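Local structure of putative short-chain dehydrogenase/reductase (Burkholderia xenovorans, 5JY1) at residues A[53-58]-A[64-69]; A[31-36]-A[226-231]. The protein binds NAD in a Rossmann-type fold and, as a member of the short-chain dehydrogenase/reductase family, probably catalyses NAD(P)-dependent oxidoreduction, possibly of 3-oxoacyl thioesters. One frame throughout, in Å; residues are numbered along the deposited sequence.

Contact 1. Residues A[53-58]-A[64-69]; sequences QVEQEI and RSLFVK
E55 reaches from helix 53-58 to the backbone of strand 64-69, where its OE1 takes the N-H of F67 at 2.7 Å in an almost straight bond (N-H...O 178°). The carboxylate arrives there because CG stands anti to the backbone N (chi1 168°) and the chain runs on extended. F67 N approaches OE1 on the anti side but well out of the carboxylate plane, and the F67 CB lies 3.5 Å from the same E55 OE1. The tight part of the contact is nearer the C-terminal end of the helix segment. There S65 faces the helix, its CB 3.7 Å from I58 CG2, while I58 CD1 and E55 CA both close on S65 OG. That buried hydroxyl is satisfied by V41 O on the neighbouring strand. I58 CG2 also rests against the carbonyl O of R64, and I58 packs on A31 of helix 25-36 as well. Helix and strand run nearly antiparallel (169°), as the second half of the beta-alpha-beta crossover 40-45, 48-60, 64-69 of the Rossmann fold requires; strand 64-69 is the outermost of the parallel sheet at this end. Beyond F67 N the contact loosens and water enters. Water 1 donates to E55 OE1 at 3.1 Å and to F67 O at 2.9 Å, bridging carboxylate and strand, so E55 OE1 accepts two hydrogen bonds, one from the backbone and one from the water. E55 OE2 is held from within the helix by Q56 NE2 (2.8 Å). L66 CB points away from the helix, and L66 CD1 lies 3.8 Å from E55 OE1. The F67 ring leads off toward E48 and R52, close to the NAD-binding E45.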
ATOM      1  N   GLN A  53      37.673   0.625 -12.482  1.00 35.02           N
ATOM      2  CA  GLN A  53      38.122   0.809 -11.104  1.00 33.16           C
ATOM      3  C   GLN A  53      37.412  -0.150 -10.155  1.00 27.47           C
ATOM      4  O   GLN A  53      38.030  -0.687  -9.229  1.00 32.36           O
ATOM      5  CB  GLN A  53      37.902   2.258 -10.668  1.00 38.48           C
ATOM      6  N   VAL A  54      36.117  -0.390 -10.380  1.00 25.94           N
ATOM      7  CA  VAL A  54      35.365  -1.281  -9.500  1.00 26.64           C
ATOM      8  C   VAL A  54      35.722  -2.738  -9.767  1.00 27.08           C
ATOM      9  O   VAL A  54      35.837  -3.539  -8.830  1.00 27.47           O
ATOM     10  CB  VAL A  54      33.854  -1.029  -9.646  1.00 22.73           C
ATOM     11  CG1 VAL A  54      33.063  -2.010  -8.795  1.00 23.03           C
ATOM     12  CG2 VAL A  54      33.525   0.395  -9.252  1.00 25.47           C
ATOM     13  N   GLU A  55      35.888  -3.114 -11.042  1.00 25.17           N
ATOM     14  CA  GLU A  55      36.387  -4.450 -11.364  1.00 24.16           C
ATOM     15  C   GLU A  55      37.674  -4.746 -10.600  1.00 26.99           C
ATOM     16  O   GLU A  55      37.813  -5.796  -9.963  1.00 28.44           O
ATOM     17  CB  GLU A  55      36.618  -4.573 -12.875  1.00 27.08           C
ATOM     18  CG  GLU A  55      37.403  -5.814 -13.297  1.00 28.58           C
ATOM     19  CD  GLU A  55      38.065  -5.662 -14.667  1.00 33.34           C
ATOM     20  OE1 GLU A  55      37.472  -6.085 -15.684  1.00 28.58           O
ATOM     21  OE2 GLU A  55      39.184  -5.111 -14.729  1.00 31.86           O
ATOM     22  N   GLN A  56      38.622  -3.809 -10.635  1.00 28.98           N
ATOM     23  CA  GLN A  56      39.897  -4.020  -9.961  1.00 30.72           C
ATOM     24  C   GLN A  56      39.744  -4.024  -8.445  1.00 34.32           C
ATOM     25  O   GLN A  56      40.457  -4.766  -7.758  1.00 32.75           O
ATOM     26  CB  GLN A  56      40.898  -2.953 -10.402  1.00 34.55           C
ATOM     27  CG  GLN A  56      41.266  -3.034 -11.882  1.00 39.11           C
ATOM     28  CD  GLN A  56      42.054  -4.293 -12.213  1.00 44.66           C
ATOM     29  OE1 GLN A  56      43.106  -4.551 -11.626  1.00 45.43           O
ATOM     30  NE2 GLN A  56      41.540  -5.089 -13.142  1.00 39.25           N
ATOM     31  N   GLU A  57      38.834  -3.207  -7.904  1.00 31.23           N
ATOM     32  CA  GLU A  57      38.586  -3.227  -6.463  1.00 32.53           C
ATOM     33  C   GLU A  57      38.120  -4.604  -6.009  1.00 32.03           C
ATOM     34  O   GLU A  57      38.605  -5.139  -5.005  1.00 31.54           O
ATOM     35  CB  GLU A  57      37.548  -2.165  -6.084  1.00 33.07           C
ATOM     36  CG  GLU A  57      38.098  -0.748  -6.033  1.00 40.86           C
ATOM     37  CD  GLU A  57      37.013   0.307  -5.870  1.00 39.84           C
ATOM     38  OE1 GLU A  57      35.848  -0.052  -5.599  1.00 38.82           O
ATOM     39  OE2 GLU A  57      37.331   1.507  -6.021  1.00 42.69           O
ATOM     40  N   ILE A  58      37.174  -5.193  -6.741  1.00 24.26           N
ATOM     41  CA  ILE A  58      36.650  -6.503  -6.370  1.00 25.51           C
ATOM     42  C   ILE A  58      37.747  -7.556  -6.447  1.00 33.38           C
ATOM     43  O   ILE A  58      37.855  -8.423  -5.572  1.00 34.36           O
ATOM     44  CB  ILE A  58      35.444  -6.864  -7.256  1.00 25.30           C
ATOM     45  CG1 ILE A  58      34.244  -5.974  -6.904  1.00 26.36           C
ATOM     46  CG2 ILE A  58      35.110  -8.343  -7.125  1.00 27.22           C
ATOM     47  CD1 ILE A  58      33.126  -5.995  -7.929  1.00 23.38           C
ATOM     48  N   ARG A  64      35.897 -12.131  -7.827  1.00 27.51           N
ATOM     49  CA  ARG A  64      35.942 -12.249  -9.277  0.52 26.67           C
ATOM     50  C   ARG A  64      35.029 -11.204  -9.901  1.00 25.54           C
ATOM     51  O   ARG A  64      33.897 -11.000  -9.451  1.00 25.71           O
ATOM     52  CB  ARG A  64      35.527 -13.646  -9.746  0.52 29.60           C
ATOM     53  CG  ARG A  64      36.588 -14.718  -9.550  0.52 33.13           C
ATOM     54  CD  ARG A  64      35.998 -16.081  -9.834  0.52 36.17           C
ATOM     55  NE  ARG A  64      34.840 -16.318  -8.976  0.52 38.45           N
ATOM     56  CZ  ARG A  64      33.767 -17.013  -9.339  0.52 39.12           C
ATOM     57  NH1 ARG A  64      32.763 -17.170  -8.486  0.52 40.42           N
ATOM     58  NH2 ARG A  64      33.695 -17.541 -10.554  0.52 37.35           N
ATOM     59  N   SER A  65      35.532 -10.538 -10.939  1.00 22.95           N
ATOM     60  CA  SER A  65      34.772  -9.475 -11.582  1.00 20.66           C
ATOM     61  C   SER A  65      35.267  -9.294 -13.011  1.00 21.84           C
ATOM     62  O   SER A  65      36.394  -9.661 -13.345  1.00 24.52           O
ATOM     63  CB  SER A  65      34.896  -8.163 -10.798  1.00 24.28           C
ATOM     64  OG  SER A  65      34.054  -7.159 -11.322  1.00 29.06           O
ATOM     65  N   LEU A  66      34.399  -8.727 -13.848  1.00 25.14           N
ATOM     66  CA  LEU A  66      34.771  -8.351 -15.209  1.00 22.27           C
ATOM     67  C   LEU A  66      34.016  -7.088 -15.586  1.00 20.48           C
ATOM     68  O   LEU A  66      32.781  -7.062 -15.545  1.00 22.27           O
ATOM     69  CB  LEU A  66      34.468  -9.469 -16.212  1.00 23.88           C
ATOM     70  CG  LEU A  66      34.844  -9.157 -17.668  1.00 29.18           C
ATOM     71  CD1 LEU A  66      36.355  -9.035 -17.821  1.00 29.58           C
ATOM     72  CD2 LEU A  66      34.294 -10.198 -18.616  1.00 31.00           C
ATOM     73  N   PHE A  67      34.752  -6.052 -15.962  1.00 24.76           N
ATOM     74  CA  PHE A  67      34.127  -4.865 -16.519  1.00 24.50           C
ATOM     75  C   PHE A  67      33.714  -5.145 -17.957  1.00 19.33           C
ATOM     76  O   PHE A  67      34.523  -5.624 -18.762  1.00 20.69           O
ATOM     77  CB  PHE A  67      35.076  -3.668 -16.476  1.00 22.63           C
ATOM     78  CG  PHE A  67      34.642  -2.540 -17.369  1.00 26.62           C
ATOM     79  CD1 PHE A  67      33.535  -1.769 -17.042  1.00 24.28           C
ATOM     80  CD2 PHE A  67      35.313  -2.273 -18.551  1.00 26.92           C
ATOM     81  CE1 PHE A  67      33.125  -0.738 -17.861  1.00 26.69           C
ATOM     82  CE2 PHE A  67      34.905  -1.242 -19.379  1.00 27.37           C
ATOM     83  CZ  PHE A  67      33.804  -0.472 -19.029  1.00 24.05           C
ATOM     84  N   VAL A  68      32.455  -4.858 -18.272  1.00 22.60           N
ATOM     85  CA  VAL A  68      31.938  -4.958 -19.634  1.00 21.26           C
ATOM     86  C   VAL A  68      31.270  -3.629 -19.946  1.00 21.07           C
ATOM     87  O   VAL A  68      30.237  -3.297 -19.349  1.00 19.75           O
ATOM     88  CB  VAL A  68      30.949  -6.122 -19.801  1.00 21.05           C
ATOM     89  CG1 VAL A  68      30.456  -6.193 -21.244  1.00 20.26           C
ATOM     90  CG2 VAL A  68      31.611  -7.441 -19.397  1.00 20.52           C
ATOM     91  N   LYS A  69      31.869  -2.855 -20.854  1.00 21.26           N
ATOM     92  CA  LYS A  69      31.268  -1.580 -21.214  1.00 20.61           C
ATOM     93  C   LYS A  69      29.866  -1.823 -21.761  1.00 20.14           C
ATOM     94  O   LYS A  69      29.673  -2.639 -22.671  1.00 21.26           O
ATOM     95  CB  LYS A  69      32.135  -0.831 -22.231  1.00 21.49           C
ATOM     96  CG  LYS A  69      31.730   0.631 -22.379  1.00 28.29           C
ATOM     97  CD  LYS A  69      32.523   1.352 -23.473  1.00 29.64           C
ATOM     98  CE  LYS A  69      33.927   1.722 -23.018  1.00 36.50           C
ATOM     99  NZ  LYS A  69      34.724   2.377 -24.096  1.00 43.28           N
TER
HETATM  100  O   HOH W   1      37.471  -5.599 -18.727  1.00 38.19           O

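Contact 2. Residues A[31-36]-A[226-231]; sequences ARSFGN and DPEQDI
E228 meets R32 and S33 where the start of helix 227-239 lies across helix 25-36, the first helix of the Rossmann fold, at 74° between the two segments. Fully stretched from CB onward, the E228 chain spans the gap and carries its carboxylate over to the other helix. E228 CG is the first atom to touch, 3.5 Å from S33 OG. That hydroxyl hydrogen-bonds to G29 O in its own helix. CD comes next and lies at the edge of the R32 guanidinium, in its plane, and packs near R32 CB. E228 OE1 takes R32 NE at 2.7 Å in a salt bridge (N-H...O 168°). It lies close to the guanidinium plane, while NE reaches it from above the carboxylate plane, the two flat groups being turned 71° apart. R32 NH2 adds a weak, bent bond to OE1, and R32 NH1 goes to E57, leaving the arginine shared between two glutamates. OE2 turns to water: waters 2 and 3 each donate to it, and water 3 also accepts from N36 ND2, linking the amide to a carboxylate it does not bond directly. D226, at the start of the segment, is the N-cap; a turn later D230 joins R223 and, across the subunit interface, R244 of a second subunit. The capping bond runs from Q229 N to D226 OD2 at 2.8 Å.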
ATOM      1  N   ALA A  31      27.864  -4.088  -6.109  1.00 19.28           N
ATOM      2  CA  ALA A  31      28.838  -4.947  -6.774  1.00 17.70           C
ATOM      3  C   ALA A  31      29.917  -5.421  -5.808  1.00 21.04           C
ATOM      4  O   ALA A  31      30.290  -6.598  -5.817  1.00 19.63           O
ATOM      5  CB  ALA A  31      29.470  -4.211  -7.960  1.00 16.17           C
ATOM      6  N   ARG A  32      30.441  -4.517  -4.976  1.00 20.01           N
ATOM      7  CA  ARG A  32      31.462  -4.907  -4.007  1.00 18.70           C
ATOM      8  C   ARG A  32      30.902  -5.872  -2.966  1.00 27.43           C
ATOM      9  O   ARG A  32      31.589  -6.821  -2.562  1.00 23.82           O
ATOM     10  CB  ARG A  32      32.053  -3.661  -3.343  1.00 22.04           C
ATOM     11  CG  ARG A  32      33.019  -2.886  -4.239  1.00 22.35           C
ATOM     12  CD  ARG A  32      33.280  -1.488  -3.710  1.00 23.28           C
ATOM     13  NE  ARG A  32      33.786  -1.519  -2.340  1.00 26.73           N
ATOM     14  CZ  ARG A  32      35.065  -1.394  -2.006  1.00 30.76           C
ATOM     15  NH1 ARG A  32      35.989  -1.210  -2.939  1.00 36.65           N
ATOM     16  NH2 ARG A  32      35.420  -1.446  -0.730  1.00 31.41           N
ATOM     17  N   SER A  33      29.660  -5.645  -2.516  1.00 23.24           N
ATOM     18  CA  SER A  33      29.032  -6.571  -1.575  0.68 17.41           C
ATOM     19  C   SER A  33      28.875  -7.952  -2.191  1.00 21.88           C
ATOM     20  O   SER A  33      29.140  -8.964  -1.534  1.00 21.86           O
ATOM     21  CB  SER A  33      27.667  -6.041  -1.129  0.68 16.17           C
ATOM     22  OG  SER A  33      27.782  -4.755  -0.563  0.68 20.29           O
ATOM     23  N   PHE A  34      28.440  -8.014  -3.453  1.00 19.72           N
ATOM     24  CA  PHE A  34      28.323  -9.292  -4.152  1.00 18.18           C
ATOM     25  C   PHE A  34      29.676  -9.985  -4.271  1.00 21.69           C
ATOM     26  O   PHE A  34      29.776 -11.208  -4.119  1.00 19.25           O
ATOM     27  CB  PHE A  34      27.740  -9.078  -5.554  1.00 16.05           C
ATOM     28  CG  PHE A  34      26.256  -8.828  -5.590  1.00 19.46           C
ATOM     29  CD1 PHE A  34      25.515  -8.663  -4.431  1.00 18.13           C
ATOM     30  CD2 PHE A  34      25.598  -8.772  -6.814  1.00 15.75           C
ATOM     31  CE1 PHE A  34      24.138  -8.439  -4.492  1.00 18.39           C
ATOM     32  CE2 PHE A  34      24.227  -8.560  -6.879  1.00 16.11           C
ATOM     33  CZ  PHE A  34      23.502  -8.387  -5.718  1.00 18.48           C
ATOM     34  N   GLY A  35      30.724  -9.224  -4.593  1.00 16.77           N
ATOM     35  CA  GLY A  35      32.039  -9.829  -4.720  1.00 19.87           C
ATOM     36  C   GLY A  35      32.497 -10.484  -3.433  1.00 25.06           C
ATOM     37  O   GLY A  35      33.090 -11.566  -3.453  1.00 25.84           O
ATOM     38  N   ASN A  36      32.209  -9.847  -2.292  1.00 25.20           N
ATOM     39  CA  ASN A  36      32.617 -10.396  -1.005  1.00 24.33           C
ATOM     40  C   ASN A  36      31.782 -11.605  -0.598  1.00 23.92           C
ATOM     41  O   ASN A  36      32.202 -12.361   0.285  1.00 27.41           O
ATOM     42  CB  ASN A  36      32.544  -9.316   0.077  1.00 27.95           C
ATOM     43  CG  ASN A  36      33.643  -8.275  -0.062  1.00 37.14           C
ATOM     44  OD1 ASN A  36      34.768  -8.589  -0.461  1.00 40.88           O
ATOM     45  ND2 ASN A  36      33.320  -7.026   0.256  1.00 35.96           N
ATOM     46  N   ASP A 226      25.060   4.190   3.749  1.00 19.82           N
ATOM     47  CA  ASP A 226      26.286   3.866   3.025  1.00 25.44           C
ATOM     48  C   ASP A 226      25.969   2.861   1.926  1.00 19.64           C
ATOM     49  O   ASP A 226      25.359   1.822   2.210  1.00 18.07           O
ATOM     50  CB  ASP A 226      27.341   3.289   3.955  1.00 23.89           C
ATOM     51  CG  ASP A 226      28.606   2.880   3.213  1.00 23.90           C
ATOM     52  OD1 ASP A 226      29.307   3.778   2.695  1.00 28.57           O
ATOM     53  OD2 ASP A 226      28.894   1.663   3.146  1.00 25.19           O
ATOM     54  N   PRO A 227      26.325   3.143   0.668  1.00 20.32           N
ATOM     55  CA  PRO A 227      26.004   2.186  -0.407  1.00 19.69           C
ATOM     56  C   PRO A 227      26.376   0.747  -0.084  1.00 17.64           C
ATOM     57  O   PRO A 227      25.511  -0.134  -0.133  1.00 20.72           O
ATOM     58  CB  PRO A 227      26.796   2.745  -1.598  1.00 23.93           C
ATOM     59  CG  PRO A 227      26.791   4.224  -1.358  1.00 28.86           C
ATOM     60  CD  PRO A 227      26.898   4.396   0.145  1.00 20.83           C
ATOM     61  N   GLU A 228      27.631   0.488   0.286  1.00 18.80           N
ATOM     62  CA  GLU A 228      28.059  -0.897   0.448  1.00 18.34           C
ATOM     63  C   GLU A 228      27.532  -1.519   1.737  1.00 21.59           C
ATOM     64  O   GLU A 228      27.077  -2.667   1.727  1.00 18.77           O
ATOM     65  CB  GLU A 228      29.585  -0.997   0.403  1.00 22.38           C
ATOM     66  CG  GLU A 228      30.087  -2.407   0.678  1.00 20.37           C
ATOM     67  CD  GLU A 228      31.556  -2.592   0.343  1.00 28.26           C
ATOM     68  OE1 GLU A 228      32.190  -1.626  -0.141  1.00 31.00           O
ATOM     69  OE2 GLU A 228      32.069  -3.714   0.562  1.00 29.50           O
ATOM     70  N   GLN A 229      27.574  -0.785   2.854  1.00 23.59           N
ATOM     71  CA  GLN A 229      27.229  -1.365   4.151  0.57 21.96           C
ATOM     72  C   GLN A 229      25.730  -1.387   4.408  1.00 16.16           C
ATOM     73  O   GLN A 229      25.246  -2.265   5.129  1.00 19.49           O
ATOM     74  CB  GLN A 229      27.915  -0.598   5.286  0.57 22.24           C
ATOM     75  CG  GLN A 229      29.390  -0.898   5.463  0.57 28.05           C
ATOM     76  CD  GLN A 229      29.963  -0.236   6.703  0.57 30.88           C
ATOM     77  OE1 GLN A 229      29.438  -0.397   7.808  0.57 32.69           O
ATOM     78  NE2 GLN A 229      31.033   0.527   6.524  0.57 33.77           N
ATOM     79  N   ASP A 230      24.981  -0.434   3.849  1.00 16.31           N
ATOM     80  CA  ASP A 230      23.547  -0.348   4.133  1.00 18.66           C
ATOM     81  C   ASP A 230      22.661  -0.860   3.005  1.00 14.87           C
ATOM     82  O   ASP A 230      21.639  -1.490   3.284  1.00 16.15           O
ATOM     83  CB  ASP A 230      23.154   1.097   4.465  1.00 17.37           C
ATOM     84  CG  ASP A 230      23.712   1.553   5.802  1.00 20.96           C
ATOM     85  OD1 ASP A 230      23.495   0.832   6.799  1.00 18.56           O
ATOM     86  OD2 ASP A 230      24.388   2.602   5.853  1.00 20.58           O
ATOM     87  N   ILE A 231      23.006  -0.606   1.740  1.00 15.63           N
ATOM     88  CA  ILE A 231      22.176  -1.099   0.642  1.00 18.63           C
ATOM     89  C   ILE A 231      22.635  -2.477   0.185  1.00 15.98           C
ATOM     90  O   ILE A 231      21.806  -3.350  -0.087  1.00 16.40           O
ATOM     91  CB  ILE A 231      22.166  -0.099  -0.538  1.00 16.80           C
ATOM     92  CG1 ILE A 231      21.949   1.339  -0.051  1.00 16.49           C
ATOM     93  CG2 ILE A 231      21.103  -0.503  -1.569  1.00 17.66           C
ATOM     94  CD1 ILE A 231      20.682   1.566   0.777  1.00 16.56           C
TER
HETATM   95  O   HOH W   2      34.573  -3.755   1.245  1.00 42.82           O
HETATM   96  O   HOH W   3      30.895  -5.767   1.541  1.00 28.68           O

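From the N terminus, the chain passes through helix 25-36, which supplies the first segment of contact 2, then strand 40-45 and helix 48-60. Contact 1 closes a short loop by bringing 64-69 back beside 53-58, with five residues between them. The chain then adds the strands from 94-97 to 187-194 before 226-231 returns to 31-36, closing a loop of 189 residues within which contact 1 is nested; strand 250-253 is still to come. Contact 1 thus ties the sheet edge to its crossover helix, and contact 2 joins the first helix to one late in the chain. They meet at helix 25-36, where R32 NH1 and E57 OE1 are 2.9 Å apart in a salt bridge.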